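Local coordinates for protein phytase (PDB 2GFI) that probably removes phosphate from phytate (inositol hexakisphosphate) by ester hydrolysis, as a 3-phytase of the histidine acid phosphatase family, at residues Y43-F49 / I392-P398; E72-S76 / Y110-D114; D136-H140 / Q371-I376; M301-S307 / T426-C432; S341-I345 / Y418-R422. One frame throughout, in Å; residues are numbered along the deposited sequence.

Interaction 1: Y43-F49 / I392-P398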
# COMPACT_ATOMS: atom_id res chain seq x y z
N TYR A 43 17.48 -6.22 -2.19
CA TYR A 43 16.87 -7.21 -1.33
C TYR A 43 15.37 -7.29 -1.57
O TYR A 43 14.70 -6.27 -1.78
CB TYR A 43 17.09 -6.85 0.15
CG TYR A 43 16.49 -7.88 1.06
CD1 TYR A 43 16.99 -9.18 1.07
CD2 TYR A 43 15.42 -7.57 1.88
CE1 TYR A 43 16.43 -10.14 1.90
CE2 TYR A 43 14.86 -8.52 2.72
CZ TYR A 43 15.36 -9.79 2.71
OH TYR A 43 14.76 -10.73 3.55
N ILE A 44 14.85 -8.52 -1.53
CA ILE A 44 13.42 -8.73 -1.45
C ILE A 44 13.15 -9.95 -0.59
O ILE A 44 13.89 -10.93 -0.63
CB ILE A 44 12.81 -8.88 -2.89
CG1 ILE A 44 11.29 -8.65 -2.85
CG2 ILE A 44 13.24 -10.20 -3.53
CD1 ILE A 44 10.66 -8.50 -4.22
N GLN A 45 12.07 -9.87 0.18
CA GLN A 45 11.66 -10.95 1.07
C GLN A 45 11.10 -12.11 0.27
O GLN A 45 10.42 -11.93 -0.75
CB GLN A 45 10.61 -10.48 2.08
CG GLN A 45 11.11 -9.37 2.97
CD GLN A 45 10.07 -8.87 3.93
OE1 GLN A 45 8.86 -9.03 3.70
NE2 GLN A 45 10.51 -8.27 5.00
N ASN A 46 11.38 -13.31 0.76
CA ASN A 46 10.89 -14.50 0.15
C ASN A 46 9.36 -14.46 0.13
O ASN A 46 8.74 -13.96 1.10
CB ASN A 46 11.45 -15.66 0.95
CG ASN A 46 11.07 -16.99 0.39
OD1 ASN A 46 9.91 -17.38 0.49
ND2 ASN A 46 12.04 -17.70 -0.19
N LYS A 47 8.73 -14.95 -0.94
CA LYS A 47 7.25 -14.91 -1.03
C LYS A 47 6.61 -15.55 0.22
O LYS A 47 5.63 -15.03 0.75
CB LYS A 47 6.72 -15.52 -2.33
CG LYS A 47 7.36 -14.90 -3.63
CD LYS A 47 6.81 -15.56 -4.96
CE LYS A 47 6.75 -14.49 -6.12
NZ LYS A 47 6.02 -14.92 -7.37
N GLY A 48 7.19 -16.64 0.71
CA GLY A 48 6.82 -17.26 2.00
C GLY A 48 5.47 -17.94 2.03
O GLY A 48 4.85 -18.09 1.00
N PHE A 49 5.00 -18.35 3.22
CA PHE A 49 3.79 -19.19 3.26
C PHE A 49 2.78 -18.71 4.26
O PHE A 49 1.79 -19.40 4.51
CB PHE A 49 4.12 -20.66 3.57
CG PHE A 49 5.16 -21.26 2.68
CD1 PHE A 49 4.87 -21.59 1.36
CD2 PHE A 49 6.44 -21.55 3.19
CE1 PHE A 49 5.85 -22.17 0.55
CE2 PHE A 49 7.41 -22.14 2.40
CZ PHE A 49 7.12 -22.45 1.08
N ILE A 392 14.19 -17.81 5.72
CA ILE A 392 14.97 -17.43 4.56
C ILE A 392 14.34 -16.16 4.03
O ILE A 392 13.15 -16.12 3.68
CB ILE A 392 14.87 -18.50 3.51
CG1 ILE A 392 15.11 -19.90 4.11
CG2 ILE A 392 15.79 -18.14 2.29
CD1 ILE A 392 16.39 -20.00 4.97
N ASN A 393 15.13 -15.10 4.01
CA ASN A 393 14.65 -13.80 3.54
C ASN A 393 13.28 -13.47 4.08
O ASN A 393 12.36 -13.13 3.33
CB ASN A 393 14.72 -13.78 2.04
CG ASN A 393 16.07 -14.11 1.59
OD1 ASN A 393 16.27 -15.00 0.76
ND2 ASN A 393 17.03 -13.45 2.17
N ASP A 394 13.19 -13.59 5.40
CA ASP A 394 12.05 -13.16 6.18
C ASP A 394 10.82 -14.03 6.07
O ASP A 394 9.74 -13.58 6.43
CB ASP A 394 11.71 -11.71 5.92
CG ASP A 394 12.76 -10.79 6.37
OD1 ASP A 394 13.17 -10.92 7.55
OD2 ASP A 394 13.24 -9.89 5.64
N ALA A 395 10.98 -15.26 5.60
CA ALA A 395 9.88 -16.20 5.52
C ALA A 395 10.27 -17.48 6.22
O ALA A 395 11.37 -17.96 6.02
CB ALA A 395 9.56 -16.50 4.06
N VAL A 396 9.39 -18.05 7.04
CA VAL A 396 9.70 -19.35 7.61
C VAL A 396 9.56 -20.31 6.47
O VAL A 396 8.56 -20.29 5.76
CB VAL A 396 8.74 -19.76 8.76
CG1 VAL A 396 9.04 -21.21 9.20
CG2 VAL A 396 8.80 -18.75 9.94
N ILE A 397 10.59 -21.12 6.28
CA ILE A 397 10.54 -22.22 5.31
C ILE A 397 10.64 -23.53 6.07
O ILE A 397 11.74 -23.94 6.45
CB ILE A 397 11.69 -22.11 4.27
CG1 ILE A 397 11.75 -20.68 3.66
CG2 ILE A 397 11.59 -23.21 3.21
CD1 ILE A 397 10.53 -20.25 2.79
N PRO A 398 9.51 -24.19 6.34
CA PRO A 398 9.55 -25.44 7.06
C PRO A 398 10.34 -26.53 6.32
O PRO A 398 10.39 -26.55 5.08
CB PRO A 398 8.07 -25.81 7.21
CG PRO A 398 7.33 -24.49 7.12
CD PRO A 398 8.12 -23.79 6.01
O HOH W 1 8.86 -13.26 3.66
O HOH W 2 6.35 -18.51 5.58

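Interaction 2: E72-S76 / Y110-D114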
# COMPACT_ATOMS: atom_id res chain seq x y z
N GLU A 72 23.35 -5.10 -1.27
CA GLU A 72 23.39 -4.57 -2.61
C GLU A 72 24.76 -3.96 -2.90
O GLU A 72 25.38 -3.34 -2.04
CB GLU A 72 22.30 -3.52 -2.82
CG GLU A 72 20.86 -4.07 -2.80
CD GLU A 72 20.23 -4.19 -1.41
OE1 GLU A 72 20.93 -4.34 -0.39
OE2 GLU A 72 18.99 -4.15 -1.32
N ARG A 73 25.22 -4.13 -4.12
CA ARG A 73 26.52 -3.69 -4.52
C ARG A 73 26.49 -3.10 -5.92
O ARG A 73 25.49 -3.21 -6.65
CB ARG A 73 27.52 -4.85 -4.44
CG ARG A 73 27.04 -6.15 -5.11
CD ARG A 73 28.21 -6.95 -5.55
NE ARG A 73 27.92 -8.22 -6.17
CZ ARG A 73 27.83 -8.38 -7.48
NH1 ARG A 73 27.96 -7.35 -8.29
NH2 ARG A 73 27.60 -9.57 -7.99
N TYR A 74 27.59 -2.42 -6.24
CA TYR A 74 27.95 -2.10 -7.59
C TYR A 74 28.24 -3.40 -8.33
O TYR A 74 28.42 -4.45 -7.70
CB TYR A 74 29.22 -1.24 -7.59
CG TYR A 74 28.94 0.22 -7.40
CD1 TYR A 74 28.80 1.07 -8.50
CD2 TYR A 74 28.81 0.77 -6.11
CE1 TYR A 74 28.55 2.45 -8.32
CE2 TYR A 74 28.54 2.11 -5.93
CZ TYR A 74 28.41 2.94 -7.03
OH TYR A 74 28.14 4.27 -6.83
N PRO A 75 28.28 -3.32 -9.66
CA PRO A 75 28.61 -4.50 -10.44
C PRO A 75 30.00 -5.00 -10.07
O PRO A 75 30.84 -4.24 -9.58
CB PRO A 75 28.58 -3.98 -11.88
CG PRO A 75 27.76 -2.72 -11.83
CD PRO A 75 27.98 -2.14 -10.48
N SER A 76 30.21 -6.29 -10.25
CA SER A 76 31.54 -6.84 -10.13
C SER A 76 32.36 -6.26 -11.27
O SER A 76 31.84 -5.54 -12.16
CB SER A 76 31.48 -8.35 -10.26
OG SER A 76 31.03 -8.65 -11.57
N TYR A 110 26.83 6.65 -17.88
CA TYR A 110 27.03 5.31 -17.40
C TYR A 110 26.96 5.37 -15.87
O TYR A 110 27.48 6.32 -15.27
CB TYR A 110 28.37 4.78 -17.86
CG TYR A 110 28.61 3.40 -17.33
CD1 TYR A 110 27.70 2.39 -17.58
CD2 TYR A 110 29.74 3.10 -16.57
CE1 TYR A 110 27.90 1.11 -17.06
CE2 TYR A 110 29.96 1.80 -16.07
CZ TYR A 110 29.02 0.83 -16.31
OH TYR A 110 29.18 -0.45 -15.82
N PHE A 111 26.30 4.38 -15.24
CA PHE A 111 25.95 4.52 -13.82
C PHE A 111 27.09 4.28 -12.81
O PHE A 111 26.99 4.62 -11.64
CB PHE A 111 24.75 3.67 -13.49
CG PHE A 111 24.99 2.19 -13.55
CD1 PHE A 111 25.36 1.49 -12.42
CD2 PHE A 111 24.78 1.50 -14.72
CE1 PHE A 111 25.52 0.12 -12.46
CE2 PHE A 111 24.97 0.14 -14.79
CZ PHE A 111 25.34 -0.56 -13.66
N VAL A 112 28.16 3.66 -13.27
CA VAL A 112 29.34 3.54 -12.46
C VAL A 112 30.28 4.68 -12.86
O VAL A 112 30.98 4.58 -13.88
CB VAL A 112 30.01 2.17 -12.61
CG1 VAL A 112 31.09 2.02 -11.58
CG2 VAL A 112 28.97 1.05 -12.46
N PRO A 113 30.31 5.73 -12.04
CA PRO A 113 31.09 6.93 -12.38
C PRO A 113 32.57 6.59 -12.30
O PRO A 113 33.37 6.91 -13.20
CB PRO A 113 30.69 7.94 -11.28
CG PRO A 113 30.21 7.09 -10.08
CD PRO A 113 29.68 5.82 -10.70
N ASP A 114 32.92 5.88 -11.23
CA ASP A 114 34.31 5.58 -10.92
C ASP A 114 34.43 4.07 -10.78
O ASP A 114 33.64 3.45 -10.06
CB ASP A 114 34.62 6.26 -9.60
CG ASP A 114 36.10 6.33 -9.32
OD1 ASP A 114 36.91 5.62 -10.01
OD2 ASP A 114 36.53 7.09 -8.39

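Interaction 3: D136-H140 / Q371-I376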
# COMPACT_ATOMS: atom_id res chain seq x y z
N ASP A 136 20.83 -1.52 3.90
CA ASP A 136 20.15 -2.79 4.02
C ASP A 136 20.75 -3.61 5.16
O ASP A 136 20.00 -4.16 5.97
CB ASP A 136 20.32 -3.48 2.68
CG ASP A 136 19.81 -4.90 2.66
OD1 ASP A 136 19.29 -5.38 3.66
OD2 ASP A 136 19.89 -5.63 1.65
N ALA A 137 22.09 -3.72 5.23
CA ALA A 137 22.76 -4.48 6.27
C ALA A 137 22.58 -3.84 7.63
O ALA A 137 22.27 -4.53 8.59
CB ALA A 137 24.28 -4.67 5.94
N MET A 138 22.76 -2.52 7.71
CA MET A 138 22.53 -1.79 8.96
C MET A 138 21.09 -1.97 9.49
O MET A 138 20.89 -2.32 10.64
CB MET A 138 22.88 -0.31 8.79
CG MET A 138 22.93 0.49 10.11
SD MET A 138 23.79 2.11 10.06
CE MET A 138 25.38 1.61 10.66
N LYS A 139 20.08 -1.78 8.64
CA LYS A 139 18.67 -1.91 9.08
C LYS A 139 18.38 -3.32 9.52
O LYS A 139 17.59 -3.53 10.46
CB LYS A 139 17.69 -1.55 7.95
CG LYS A 139 17.69 -0.13 7.53
CD LYS A 139 16.59 0.09 6.48
CE LYS A 139 16.46 1.55 6.08
NZ LYS A 139 15.87 1.65 4.72
N HIS A 140 19.00 -4.29 8.82
CA HIS A 140 18.88 -5.69 9.15
C HIS A 140 19.46 -5.95 10.56
O HIS A 140 18.82 -6.60 11.38
CB HIS A 140 19.57 -6.59 8.11
CG HIS A 140 19.38 -8.05 8.37
ND1 HIS A 140 20.10 -9.03 7.72
CD2 HIS A 140 18.57 -8.70 9.24
CE1 HIS A 140 19.73 -10.22 8.16
NE2 HIS A 140 18.78 -10.05 9.08
N GLN A 371 20.18 -9.78 -3.15
CA GLN A 371 21.22 -8.98 -2.50
C GLN A 371 20.76 -8.81 -1.07
O GLN A 371 19.56 -8.61 -0.83
CB GLN A 371 21.36 -7.63 -3.17
CG GLN A 371 21.83 -7.70 -4.60
CD GLN A 371 23.35 -7.93 -4.71
OE1 GLN A 371 24.01 -8.21 -3.71
NE2 GLN A 371 23.88 -7.81 -5.92
N GLY A 372 21.68 -8.95 -0.11
CA GLY A 372 21.33 -8.80 1.28
C GLY A 372 20.60 -10.03 1.78
O GLY A 372 19.90 -9.96 2.80
N ALA A 373 20.73 -11.15 1.07
CA ALA A 373 20.14 -12.43 1.48
C ALA A 373 20.41 -12.78 2.94
O ALA A 373 21.51 -12.55 3.45
CB ALA A 373 20.65 -13.55 0.60
N ARG A 374 19.42 -13.37 3.60
CA ARG A 374 19.54 -13.75 4.98
C ARG A 374 18.96 -15.13 5.15
O ARG A 374 17.80 -15.39 4.87
CB ARG A 374 18.84 -12.71 5.89
CG ARG A 374 17.41 -12.34 5.49
CD ARG A 374 16.99 -10.95 5.87
NE ARG A 374 17.74 -9.99 5.07
CZ ARG A 374 17.66 -8.67 5.16
NH1 ARG A 374 16.85 -8.09 6.05
NH2 ARG A 374 18.38 -7.93 4.32
N THR A 375 19.80 -16.06 5.58
CA THR A 375 19.31 -17.36 5.94
C THR A 375 19.46 -17.43 7.45
O THR A 375 20.56 -17.27 7.98
CB THR A 375 20.10 -18.45 5.20
OG1 THR A 375 19.53 -18.62 3.89
CG2 THR A 375 19.99 -19.83 5.90
N ILE A 376 18.35 -17.62 8.13
CA ILE A 376 18.39 -17.66 9.59
C ILE A 376 17.87 -19.01 10.08
O ILE A 376 16.85 -19.52 9.58
CB ILE A 376 17.54 -16.51 10.14
CG1 ILE A 376 18.31 -15.18 10.04
CG2 ILE A 376 17.06 -16.83 11.56
CD1 ILE A 376 17.39 -13.98 10.15
O HOH W 3 17.45 -5.17 5.77
O HOH W 4 21.48 -9.93 5.38

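Interaction 4: M301-S307 / T426-C432. With NAG (2-acetamido-2-deoxy-beta-D-glucopyranose), chain C.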
# COMPACT_ATOMS: atom_id res chain seq x y z
N MET A 301 28.63 -31.72 -6.83
CA MET A 301 29.61 -31.39 -5.80
C MET A 301 29.11 -30.51 -4.68
O MET A 301 29.74 -30.42 -3.64
CB MET A 301 30.89 -30.81 -6.42
CG MET A 301 31.80 -31.86 -7.04
SD MET A 301 32.19 -33.23 -5.90
CE MET A 301 33.20 -32.36 -4.72
N THR A 302 27.95 -29.88 -4.87
CA THR A 302 27.50 -28.85 -3.91
C THR A 302 26.97 -29.42 -2.62
O THR A 302 27.07 -28.77 -1.57
CB THR A 302 26.43 -27.94 -4.54
OG1 THR A 302 25.30 -28.73 -4.93
CG2 THR A 302 26.98 -27.27 -5.81
N ARG A 303 26.39 -30.62 -2.66
CA ARG A 303 25.95 -31.18 -1.43
C ARG A 303 27.12 -31.41 -0.48
O ARG A 303 26.98 -31.11 0.73
CB ARG A 303 25.19 -32.46 -1.57
CG ARG A 303 24.67 -32.79 -0.19
CD ARG A 303 23.69 -33.84 -0.11
NE ARG A 303 22.61 -33.72 -1.06
CZ ARG A 303 21.43 -34.32 -0.89
NH1 ARG A 303 21.22 -35.01 0.24
NH2 ARG A 303 20.48 -34.21 -1.81
N VAL A 304 28.26 -31.92 -0.99
CA VAL A 304 29.42 -32.14 -0.10
C VAL A 304 29.94 -30.81 0.44
O VAL A 304 30.20 -30.71 1.64
CB VAL A 304 30.59 -32.97 -0.73
CG1 VAL A 304 31.23 -32.25 -1.91
CG2 VAL A 304 31.67 -33.21 0.34
N ILE A 305 30.07 -29.81 -0.43
CA ILE A 305 30.51 -28.47 -0.03
C ILE A 305 29.51 -27.82 0.95
O ILE A 305 29.91 -27.37 2.00
CB ILE A 305 30.73 -27.54 -1.24
CG1 ILE A 305 31.79 -28.09 -2.17
CG2 ILE A 305 31.13 -26.15 -0.76
CD1 ILE A 305 31.73 -27.46 -3.57
N GLY A 306 28.23 -27.80 0.59
CA GLY A 306 27.19 -27.22 1.46
C GLY A 306 27.11 -27.84 2.85
O GLY A 306 26.78 -27.16 3.82
N SER A 307 27.43 -29.14 2.93
CA SER A 307 27.32 -29.92 4.16
C SER A 307 28.31 -29.50 5.22
O SER A 307 28.13 -29.84 6.39
CB SER A 307 27.52 -31.41 3.88
OG SER A 307 26.47 -31.92 3.08
N THR A 426 28.89 -37.93 2.67
CA THR A 426 29.73 -36.82 2.25
C THR A 426 31.05 -36.84 3.00
O THR A 426 31.13 -37.25 4.16
CB THR A 426 29.06 -35.41 2.40
OG1 THR A 426 28.71 -35.20 3.77
CG2 THR A 426 27.74 -35.33 1.63
N ASN A 427 32.07 -36.36 2.31
CA ASN A 427 33.40 -36.32 2.83
C ASN A 427 34.10 -35.25 2.06
O ASN A 427 34.43 -35.43 0.89
CB ASN A 427 34.10 -37.68 2.61
CG ASN A 427 35.54 -37.69 3.11
OD1 ASN A 427 36.15 -36.63 3.42
ND2 ASN A 427 36.12 -38.90 3.19
N TYR A 428 34.32 -34.13 2.73
CA TYR A 428 34.95 -33.00 2.10
C TYR A 428 36.33 -33.30 1.52
O TYR A 428 36.56 -33.08 0.33
CB TYR A 428 35.03 -31.84 3.08
CG TYR A 428 35.48 -30.57 2.42
CD1 TYR A 428 34.56 -29.75 1.74
CD2 TYR A 428 36.82 -30.18 2.45
CE1 TYR A 428 34.97 -28.57 1.13
CE2 TYR A 428 37.24 -29.01 1.85
CZ TYR A 428 36.31 -28.20 1.19
OH TYR A 428 36.72 -27.02 0.60
N VAL A 429 37.24 -33.79 2.38
CA VAL A 429 38.63 -34.05 2.00
C VAL A 429 38.66 -34.94 0.77
O VAL A 429 39.24 -34.58 -0.25
CB VAL A 429 39.46 -34.65 3.18
CG1 VAL A 429 40.82 -35.16 2.72
CG2 VAL A 429 39.63 -33.60 4.28
N GLU A 430 37.97 -36.07 0.85
CA GLU A 430 38.04 -37.02 -0.25
C GLU A 430 37.28 -36.59 -1.50
O GLU A 430 37.81 -36.71 -2.61
CB GLU A 430 37.67 -38.44 0.21
CG GLU A 430 38.77 -39.09 1.07
CD GLU A 430 40.14 -39.15 0.37
OE1 GLU A 430 40.28 -39.91 -0.63
OE2 GLU A 430 41.08 -38.43 0.81
N GLN A 431 36.08 -36.04 -1.34
CA GLN A 431 35.32 -35.64 -2.52
C GLN A 431 35.90 -34.40 -3.19
O GLN A 431 35.90 -34.30 -4.41
CB GLN A 431 33.85 -35.48 -2.20
CG GLN A 431 33.12 -36.79 -1.99
CD GLN A 431 31.77 -36.56 -1.38
OE1 GLN A 431 30.77 -36.41 -2.10
NE2 GLN A 431 31.73 -36.48 -0.07
N CYS A 432 36.42 -33.49 -2.37
CA CYS A 432 36.98 -32.25 -2.85
C CYS A 432 38.43 -32.33 -3.29
O CYS A 432 38.88 -31.49 -4.07
CB CYS A 432 36.83 -31.16 -1.80
SG CYS A 432 35.09 -30.72 -1.62
C1 NAG C . 29.18 -33.95 8.09
C2 NAG C . 30.37 -34.34 7.18
C3 NAG C . 30.54 -35.86 7.04
C4 NAG C . 30.57 -36.55 8.42
C5 NAG C . 29.28 -36.10 9.14
C6 NAG C . 29.11 -36.68 10.53
C7 NAG C . 31.00 -32.64 5.47
C8 NAG C . 31.07 -32.43 3.98
N2 NAG C . 30.26 -33.69 5.87
O3 NAG C . 31.71 -36.12 6.31
O4 NAG C . 30.75 -37.98 8.39
O5 NAG C . 29.27 -34.68 9.30
O6 NAG C . 27.98 -36.03 11.06
O7 NAG C . 31.61 -31.87 6.22
O HOH W 5 28.65 -33.82 -2.96

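Interaction 5: S341-I345 / Y418-R422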
# COMPACT_ATOMS: atom_id res chain seq x y z
N SER A 341 21.94 -26.11 -0.95
CA SER A 341 22.00 -27.42 -1.61
C SER A 341 22.03 -28.53 -0.55
O SER A 341 21.38 -29.57 -0.71
CB SER A 341 23.24 -27.50 -2.49
OG SER A 341 23.10 -28.56 -3.40
N ALA A 342 22.75 -28.30 0.54
CA ALA A 342 22.74 -29.27 1.60
C ALA A 342 21.57 -29.10 2.56
O ALA A 342 21.02 -30.10 3.00
CB ALA A 342 24.07 -29.30 2.34
N ILE A 343 21.17 -27.86 2.90
CA ILE A 343 19.97 -27.65 3.75
C ILE A 343 18.76 -28.34 3.16
O ILE A 343 18.01 -29.01 3.87
CB ILE A 343 19.63 -26.15 3.96
CG1 ILE A 343 20.77 -25.42 4.70
CG2 ILE A 343 18.33 -26.01 4.76
CD1 ILE A 343 20.78 -23.89 4.54
N GLY A 344 18.57 -28.19 1.86
CA GLY A 344 17.54 -28.97 1.19
C GLY A 344 16.10 -28.55 1.42
O GLY A 344 15.20 -29.32 1.18
N ILE A 345 15.86 -27.33 1.84
CA ILE A 345 14.48 -26.87 2.02
C ILE A 345 13.92 -26.08 0.83
O ILE A 345 12.71 -25.90 0.68
CB ILE A 345 14.35 -26.07 3.33
CG1 ILE A 345 15.31 -24.89 3.31
CG2 ILE A 345 14.64 -27.00 4.49
CD1 ILE A 345 15.09 -23.91 4.45
N TYR A 418 17.51 -35.38 10.10
CA TYR A 418 17.44 -34.66 8.84
C TYR A 418 18.84 -34.26 8.36
O TYR A 418 19.24 -34.58 7.23
CB TYR A 418 16.52 -33.41 8.98
CG TYR A 418 16.42 -32.64 7.68
CD1 TYR A 418 15.64 -33.12 6.63
CD2 TYR A 418 17.16 -31.47 7.47
CE1 TYR A 418 15.58 -32.46 5.43
CE2 TYR A 418 17.09 -30.79 6.28
CZ TYR A 418 16.28 -31.30 5.27
OH TYR A 418 16.17 -30.69 4.06
N VAL A 419 19.60 -33.58 9.22
CA VAL A 419 20.96 -33.22 8.84
C VAL A 419 21.78 -34.46 8.46
O VAL A 419 22.39 -34.50 7.37
CB VAL A 419 21.66 -32.36 9.90
CG1 VAL A 419 23.10 -32.10 9.47
CG2 VAL A 419 20.93 -31.06 10.04
N ALA A 420 21.76 -35.49 9.32
CA ALA A 420 22.47 -36.74 9.02
C ALA A 420 22.10 -37.30 7.64
O ALA A 420 22.97 -37.71 6.89
CB ALA A 420 22.24 -37.79 10.13
N GLU A 421 20.80 -37.30 7.31
CA GLU A 421 20.30 -37.72 5.99
C GLU A 421 20.86 -36.86 4.86
O GLU A 421 21.22 -37.40 3.78
CB GLU A 421 18.77 -37.63 5.94
CG GLU A 421 18.01 -38.80 6.55
CD GLU A 421 16.49 -38.70 6.36
OE1 GLU A 421 15.92 -37.56 6.52
OE2 GLU A 421 15.86 -39.76 6.04
N ARG A 422 20.93 -35.55 5.10
CA ARG A 422 21.42 -34.59 4.12
C ARG A 422 22.90 -34.78 3.88
O ARG A 422 23.36 -34.73 2.75
CB ARG A 422 21.15 -33.14 4.56
CG ARG A 422 19.67 -32.71 4.58
CD ARG A 422 18.95 -32.94 3.29
NE ARG A 422 19.50 -32.12 2.24
CZ ARG A 422 19.17 -32.22 0.96
NH1 ARG A 422 18.29 -33.13 0.57
NH2 ARG A 422 19.74 -31.43 0.05

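Interaction 1: Y43-F49 / I392-P398
The tight type I' turn from Ile392 to Ala395, a beta hairpin connection between strands 385-392 and 395-397, is met along its flank by the extended loop 43-49. At the turn, Tyr43 OH donates to Asp394 OD2 at 2.7 Å, coming from above the carboxylate plane, 56° out of it; ring and carboxylate planes stand 87° apart. Tyr43 has CG anti to the backbone N (chi1 -178°), which carries its hydroxyl along the loop to the turn. Gln45 NE2 adds a weak bond to the same OD2 at 3.2 Å, and its stronger partner is Ala16 O of the second subunit. A phenylalanine in place of Tyr43 would probably take away the short hydroxyl bond to Asp394 OD2, leaving the carboxylate less firmly oriented against the loop.

The backbone ties the loop to the turn as well: Asn46 N donates to Asn393 O at 2.8 Å. Asn46 OD1 accepts from Gly48 N, two residues on, at 2.8 Å, an Asx turn that bends the loop where Gly48 CA passes 3.5 Å from Ala395 CB; a side chain on Gly48 would collide there. Farther along, one water bridges Phe49 N and Val396 O, while Phe49 CE2 lies 3.7 Å from Ile397 CD1 and the ring meets Phe359 of the second subunit.

Interaction 2: E72-S76 / Y110-D114
Pro75 and Tyr74 pack against Phe111 and Val112 where the loop leaving strand 59-69, a central strand of the histidine phosphatase fold, runs into helix 77-91. Pro75 CG sits 3.7 Å from Phe111 CE1 and equally near CZ, so the pyrrolidine approaches the CE1–CZ side of the phenyl obliquely. Phe111 reaches it with CG between the backbone N and the carbonyl carbon (chi1 68°). Val112 uses both branches: CG2 meets Pro75 CD at 3.9 Å, and CG1 comes within 4.0 Å of Tyr74 CD1 as the two side chains slide past each other. No hydrogen bond crosses the contact.

Outside this apolar shell, Tyr74 OH is bonded to Asn126 O, and Phe111 makes an edge-to-face pair with Tyr258 and packs on Tyr261 of helix 249-266. The loop carrying Pro75 is braced from within: Arg73 NH1 donates to Tyr74 O at 3.0 Å, nearly straight at 164°, and that oxygen lies 1° out of the guanidinium plane.

Interaction 3: D136-H140 / Q371-I376
Asp136 and His140, one turn apart on helix 133-148, receive Arg374 from the start of strand 374-382, which belongs to the central sheet of the histidine phosphatase fold. The charged contact is a salt bridge: Arg374 NH2 to Asp136 OD1 at 2.8 Å, on the syn lone pair, with the oxygen close to the guanidinium plane. The two planes are 30° apart, so the carboxylate and guanidinium are nearly coplanar.

Stacking comes next. The guanidinium lies flat on the His140 ring, centres 3.8 Å apart and planes at 4°, with NH1 over CG. Arg374 CD adds a CH-pi contact over the same ring, 3.9 Å from the centroid. The bend at chi3 (69°) folds the chain back so that both CD and the guanidinium can lie over the imidazole. Tyr43 makes a cation-pi contact with this arginine, and Phe175 meets His140 edge-to-face.

Hydrogen bonding fixes the rotation of the guanidinium: NE and NH2 both grip Gly372 O, at 3.1 and 3.0 Å. A methionine in place of Arg374 would probably leave Asp136 without its cationic mate and Gly372 O without two donors. Gly372 has positive phi, and a CB on it would strike Asp136 OD2. The neighbouring Gln371 packs on His70, the predicted nucleophile. Waters add to the network: one accepts from Arg374 NH1, and another lies 2.9 Å from His140 ND1 and donates to Gly372 O at 3.0 Å.

Interaction 4: M301-S307 / T426-C432
Next to the glycan on Asn311 of helix 302-318, Val304 packs against Thr426 and Gln431 of the short helix 428-432 and its lead-in; the axes of 302-307 and 428-432 run at 149°, closest approach 9.9 Å. Val304 CG2, anti to the backbone N, faces Thr426 CB at 4.0 Å and Asn427 O at 3.6 Å, while the side chain of Gln431 slides past it. A water accepts from Val304 N and gives a weak bond to Gln431 OE1. At the other end, Met301 CE lies 4.0 Å from Cys432 SG, which is in a disulfide with Cys211.

Thr426 also contacts the glycan. NAG N2 donates to Thr426 OG1 at 3.0 Å, and NAG O3 lies 2.5 Å from Thr426 O, a suspiciously short bond, while the acetamide methyl C8 packs 3.7 Å from Ser307 CB. Thr426 OG1 is further bonded to Val423 O. The whole is antiparallel helix packing beside an N-linked glycan, with Asn427 at the N-cap of helix 428-432 through a weak bond.

Interaction 5: S341-I345 / Y418-R422
Arg422 and Tyr418, on one face of helix 412-423, supply the donors for three carbonyls at the C-terminal end of helix 333-343. Arg422 NE donates to Ala342 O at 2.6 Å and 168°, the oxygen lying close to the guanidinium plane while the donor stands 36° out of the carbonyl plane. Arg422 NH2 reaches Ser341 O, also at 2.6 Å, but bent at 129° and therefore weak. Bends at chi2 and chi3 curl the arginine so that its edge faces these oxygens and one face lies on Gly344 CA, 3.5 Å from NH2. The third carbonyl, Ile343 O, accepts a very short bond from Tyr418 OH, 2.5 Å, at the ring edge. Gly344, with positive phi, sets its CA against the guanidinium face; a CB there would strike both Arg422 CZ and Tyr418 OH.

Ser341 OG is satisfied by Thr302 OG1. Helix 302-318 packs beside both segments, Ala342 on Ser307 and Arg422 on Leu310, while Ile343 and Ile345 rest on Tyr390 of strand 385-392.

Interactions 1 and 3 meet at the central sheet: Asn393 N probably bonds to Arg374 O, and Tyr43 packs against both Gln371 and Arg374. Both are buried and both touch the second subunit, but interaction 3 relies on charge and stacking, interaction 1 on a hairpin turn and its carboxylate. Interaction 2 is likewise buried, yet purely apolar across its segments; Glu72 ties it to interaction 1 through Tyr43 N. Interactions 4 and 5 lie farther from the chain centre, side by side: Thr302 OG1 probably bonds to Ser341 OG. Helix 302-318 carries one side of interaction 4, with valine packing and a glycan, and packs beside interaction 5, partly buried, with side-chain hydrogen bonds to helix-end carbonyls.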